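Side-chain contacts in DNA polymerase sliding clamp 2 (Sulfolobus tokodaii, PDB 3AIZ), which serves as one subunit of a ring through which DNA passes, tethering DNA polymerase and other processing proteins to DNA: residues V134-D139 / V157-D162; A87-E92 / L98-R103. All coordinates share one frame; numbering follows the deposited sequence.

Contact 1. Residues V134-D139 / V157-D162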
# COMPACT_ATOMS: atom_id res chain seq x y z
N VAL A 134 14.71 12.82 -46.89
CA VAL A 134 13.46 13.07 -46.19
C VAL A 134 13.68 13.29 -44.70
O VAL A 134 14.32 12.49 -44.03
CB VAL A 134 12.48 11.89 -46.37
CG1 VAL A 134 11.20 12.13 -45.58
CG2 VAL A 134 12.17 11.67 -47.84
N THR A 135 13.14 14.39 -44.19
CA THR A 135 13.16 14.67 -42.76
C THR A 135 11.79 15.13 -42.30
O THR A 135 11.12 15.90 -42.98
CB THR A 135 14.20 15.75 -42.39
OG1 THR A 135 13.91 16.97 -43.09
CG2 THR A 135 15.61 15.29 -42.76
N PHE A 136 11.36 14.64 -41.14
CA PHE A 136 10.10 15.09 -40.55
C PHE A 136 10.20 15.17 -39.04
O PHE A 136 11.01 14.47 -38.42
CB PHE A 136 8.94 14.19 -40.98
CG PHE A 136 9.10 12.75 -40.58
CD1 PHE A 136 9.68 11.84 -41.44
CD2 PHE A 136 8.65 12.30 -39.35
CE1 PHE A 136 9.82 10.51 -41.08
CE2 PHE A 136 8.78 10.98 -38.98
CZ PHE A 136 9.36 10.08 -39.85
N THR A 137 9.40 16.04 -38.44
CA THR A 137 9.41 16.23 -37.00
C THR A 137 8.04 15.89 -36.42
O THR A 137 7.01 16.24 -36.99
CB THR A 137 9.80 17.67 -36.62
OG1 THR A 137 10.97 18.06 -37.35
CG2 THR A 137 10.07 17.78 -35.13
N THR A 138 8.04 15.22 -35.27
CA THR A 138 6.80 14.83 -34.62
C THR A 138 7.01 14.56 -33.14
O THR A 138 8.14 14.30 -32.71
CB THR A 138 6.18 13.58 -35.28
OG1 THR A 138 4.96 13.24 -34.62
CG2 THR A 138 7.15 12.41 -35.20
N ASP A 139 5.94 14.61 -32.37
CA ASP A 139 6.00 14.29 -30.95
C ASP A 139 6.31 12.80 -30.78
O ASP A 139 5.77 11.96 -31.49
CB ASP A 139 4.69 14.64 -30.26
CG ASP A 139 4.76 14.46 -28.75
OD1 ASP A 139 4.99 15.46 -28.04
OD2 ASP A 139 4.58 13.32 -28.29
N VAL A 157 9.99 -3.02 -41.42
CA VAL A 157 9.23 -1.81 -41.73
C VAL A 157 9.75 -1.16 -42.99
O VAL A 157 10.95 -0.91 -43.12
CB VAL A 157 9.31 -0.78 -40.59
CG1 VAL A 157 8.50 0.46 -40.94
CG2 VAL A 157 8.82 -1.38 -39.29
N GLU A 158 8.85 -0.88 -43.93
CA GLU A 158 9.22 -0.13 -45.12
C GLU A 158 8.70 1.30 -45.03
O GLU A 158 7.50 1.54 -45.16
CB GLU A 158 8.69 -0.80 -46.39
CG GLU A 158 8.85 0.05 -47.64
CD GLU A 158 8.46 -0.68 -48.90
OE1 GLU A 158 8.89 -1.84 -49.08
OE2 GLU A 158 7.72 -0.09 -49.73
N ILE A 159 9.60 2.24 -44.79
CA ILE A 159 9.23 3.64 -44.74
C ILE A 159 9.53 4.31 -46.07
O ILE A 159 10.59 4.09 -46.67
CB ILE A 159 9.94 4.38 -43.58
CG1 ILE A 159 9.36 5.79 -43.42
CG2 ILE A 159 11.44 4.44 -43.81
CD1 ILE A 159 9.84 6.50 -42.17
N SER A 160 8.60 5.13 -46.55
CA SER A 160 8.75 5.81 -47.83
C SER A 160 7.92 7.08 -47.84
O SER A 160 6.91 7.17 -47.15
CB SER A 160 8.34 4.90 -48.98
OG SER A 160 6.95 4.62 -48.93
N ALA A 161 8.34 8.06 -48.63
CA ALA A 161 7.64 9.34 -48.65
C ALA A 161 7.63 9.99 -50.03
O ALA A 161 8.61 9.93 -50.77
CB ALA A 161 8.24 10.29 -47.62
N ASP A 162 6.50 10.60 -50.37
CA ASP A 162 6.43 11.48 -51.52
C ASP A 162 6.47 12.92 -51.01
O ASP A 162 6.90 13.16 -49.88
CB ASP A 162 5.16 11.22 -52.34
CG ASP A 162 3.89 11.42 -51.53
OD1 ASP A 162 3.94 12.10 -50.49
OD2 ASP A 162 2.83 10.88 -51.94
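This is a small, wholly apolar contact between two strands that do not pair with each other, buried in the C-terminal domain, where V134 meets A161 and F136 meets I159. It shows how side chains can join strands whose backbones stay well apart: even at the nearest point, the CA atoms of V134 and A161 are 7.3 Å from each other, and only 118 Å² is buried in all. V134 straddles the methyl of A161 with both branches, CG1 lying 4.0 Å and CG2 4.2 Å from A161 CB. With CG1 anti to the backbone N (chi1 178°), the fork of the valine opens toward the alanine. One pair further along, F136 and I159 approach from opposite directions. The isoleucine methyl comes to the rim of the ring, near its plane, and CD1 of I159 is 4.2 Å from CE1 of F136. I159 gets there by a fully extended chain, both torsions close to 180°, which carries CD1 well out from its own strand.

In the PCNA fold, helices pack on beta sheets, and here helix 140-150 lies between the two strands in sequence; D139 caps its start through a bond from D141 N to OD2. Strand 134-138 takes its backbone partners from strands 186-192 and 218-223. V166 touches F136, I159 and A161, while F222 reaches V134 and I159, which places all four contacting residues in one larger hydrophobic interior. T137, the next residue along the strand, takes no part here and hydrogen-bonds S189 through its hydroxyl.

Contact 2. Residues A87-E92 / L98-R103; sequences ATVTLE and LKVTVR. With SO4 (sulfate ion), chain E.
Strands 88-92 and 98-103 run antiparallel, their axes 4.7 Å apart at closest approach, with T88-R103, T90-T101 and E92-K99 as hydrogen-bonded pairs and V89-V102 and L91-V100 as non-hydrogen-bonded pairs between them. Side chains therefore alternate between an apolar and a polar face. On the apolar face V89 bridges two residues of the other strand, its CG2 lying 3.9 Å from CG2 of V102 while its CG1 turns to CG1 of V100. L91 lies alongside V100 and points the same way, CD2 of L91 meeting CG2 of V100 at 3.8 Å; the methyl of A87 adds to V102 at the far end.

The two strands form a beta hairpin of the N-terminal domain, and its apolar face lies against helices 9-16 and 72-80, in the helix-on-sheet layering of the PCNA fold. A9 touches A87, V89 and V102, and L79 touches V89 and V102.

The opposite face is organised around R103. Its chain, extended from CG to NE, crosses T90 at about a right angle, and NH2 of R103 donates to T90 OG1 at 3.2 Å, with the hydroxyl tilted 23° from the guanidinium plane. CG2 of T90 sits at the edge of the same group, in plane, while the T101 methyl CG2 lies 3.7 Å above its centre. The guanidinium also grips a sulfate, probably from the crystallisation liquor, at two points: NH1 of R103 donates to sulfate O3 at 3.2 Å and NH2 of R103 to sulfate O2 at 3.0 Å. K99, stretched out beside E92, brings NZ to 3.5 Å from sulfate O1, where its charge would probably favour the anion, although the pair is not counted as a bond. The carboxylate of E92 stays beyond salt-bridge range of the K99 ammonium.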
# COMPACT_ATOMS: atom_id res chain seq x y z
N ALA A 87 16.27 20.49 -10.62
CA ALA A 87 17.59 20.16 -10.09
C ALA A 87 18.64 20.15 -11.19
O ALA A 87 18.41 19.62 -12.28
CB ALA A 87 17.55 18.81 -9.39
N THR A 88 19.80 20.74 -10.91
CA THR A 88 20.89 20.78 -11.87
C THR A 88 21.90 19.68 -11.60
O THR A 88 21.81 18.98 -10.59
CB THR A 88 21.60 22.15 -11.86
OG1 THR A 88 22.25 22.35 -10.59
CG2 THR A 88 20.61 23.27 -12.09
N VAL A 89 22.86 19.52 -12.50
CA VAL A 89 23.89 18.50 -12.36
C VAL A 89 25.26 19.05 -12.71
O VAL A 89 25.41 19.78 -13.69
CB VAL A 89 23.60 17.27 -13.25
CG1 VAL A 89 24.77 16.30 -13.21
CG2 VAL A 89 22.34 16.59 -12.81
N THR A 90 26.26 18.70 -11.92
CA THR A 90 27.63 19.08 -12.22
C THR A 90 28.51 17.84 -12.38
O THR A 90 28.38 16.88 -11.63
CB THR A 90 28.23 20.00 -11.14
OG1 THR A 90 28.26 19.31 -9.88
CG2 THR A 90 27.41 21.27 -11.00
N LEU A 91 29.38 17.88 -13.38
CA LEU A 91 30.32 16.80 -13.63
C LEU A 91 31.73 17.31 -13.37
O LEU A 91 32.19 18.26 -14.00
CB LEU A 91 30.20 16.31 -15.07
CG LEU A 91 28.82 15.84 -15.52
CD1 LEU A 91 28.80 15.59 -17.02
CD2 LEU A 91 28.40 14.59 -14.76
N GLU A 92 32.42 16.67 -12.43
CA GLU A 92 33.75 17.10 -12.04
C GLU A 92 34.75 15.95 -12.09
O GLU A 92 34.56 14.92 -11.45
CB GLU A 92 33.71 17.70 -10.63
CG GLU A 92 35.04 18.25 -10.14
CD GLU A 92 34.93 18.85 -8.75
OE1 GLU A 92 33.79 19.15 -8.32
OE2 GLU A 92 35.97 19.03 -8.09
N LEU A 98 35.16 10.12 -11.58
CA LEU A 98 34.26 11.22 -11.87
C LEU A 98 33.33 11.50 -10.69
O LEU A 98 32.70 10.59 -10.16
CB LEU A 98 33.44 10.91 -13.12
CG LEU A 98 32.43 11.97 -13.59
CD1 LEU A 98 33.13 13.27 -13.94
CD2 LEU A 98 31.65 11.45 -14.78
N LYS A 99 33.24 12.77 -10.30
CA LYS A 99 32.34 13.18 -9.23
C LYS A 99 31.09 13.84 -9.80
O LYS A 99 31.17 14.87 -10.47
CB LYS A 99 33.05 14.14 -8.28
CG LYS A 99 32.16 14.72 -7.19
CD LYS A 99 32.90 15.72 -6.33
CE LYS A 99 31.99 16.35 -5.30
NZ LYS A 99 32.69 17.37 -4.47
N VAL A 100 29.93 13.26 -9.52
CA VAL A 100 28.67 13.80 -10.00
C VAL A 100 27.84 14.37 -8.86
O VAL A 100 27.64 13.71 -7.84
CB VAL A 100 27.84 12.73 -10.74
CG1 VAL A 100 26.53 13.33 -11.23
CG2 VAL A 100 28.63 12.15 -11.90
N THR A 101 27.37 15.60 -9.03
CA THR A 101 26.58 16.26 -7.99
C THR A 101 25.24 16.76 -8.53
O THR A 101 25.19 17.40 -9.58
CB THR A 101 27.33 17.45 -7.38
OG1 THR A 101 28.58 17.01 -6.83
CG2 THR A 101 26.50 18.10 -6.28
N VAL A 102 24.17 16.45 -7.81
CA VAL A 102 22.85 16.94 -8.16
C VAL A 102 22.41 17.99 -7.14
O VAL A 102 22.37 17.72 -5.94
CB VAL A 102 21.81 15.81 -8.20
CG1 VAL A 102 20.41 16.38 -8.39
CG2 VAL A 102 22.14 14.83 -9.31
N ARG A 103 22.08 19.18 -7.63
CA ARG A 103 21.74 20.30 -6.76
C ARG A 103 20.31 20.76 -6.98
O ARG A 103 19.91 21.04 -8.11
CB ARG A 103 22.71 21.46 -7.00
CG ARG A 103 24.16 21.03 -7.10
CD ARG A 103 25.04 22.15 -7.60
NE ARG A 103 26.40 21.67 -7.87
CZ ARG A 103 27.35 21.59 -6.95
NH1 ARG A 103 27.10 21.97 -5.70
NH2 ARG A 103 28.56 21.15 -7.28
S SO4 E . 30.61 21.04 -4.00
O1 SO4 E . 31.35 20.30 -2.98
O2 SO4 E . 30.40 20.18 -5.16
O3 SO4 E . 29.32 21.45 -3.45
O4 SO4 E . 31.36 22.22 -4.41

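The two contacts follow one another along the chain, contact 2 (87-92 with 98-103) closing before contact 1 (134-139 with 157-162) begins, and they fall in the N-terminal and C-terminal PCNA domains respectively. Their centres lie 37 Å apart, on opposite sides of the chain's centre, and their nearest atoms are about 21 Å from each other, so neither touches the other. Together they illustrate two ways of building beta structure: adjacent strands of a hairpin bound through their backbones, and strands that pair with other neighbours and meet each other through side chains. No other protein chain of the assembly touches either contact, so both belong to the internal construction of the ring subunit.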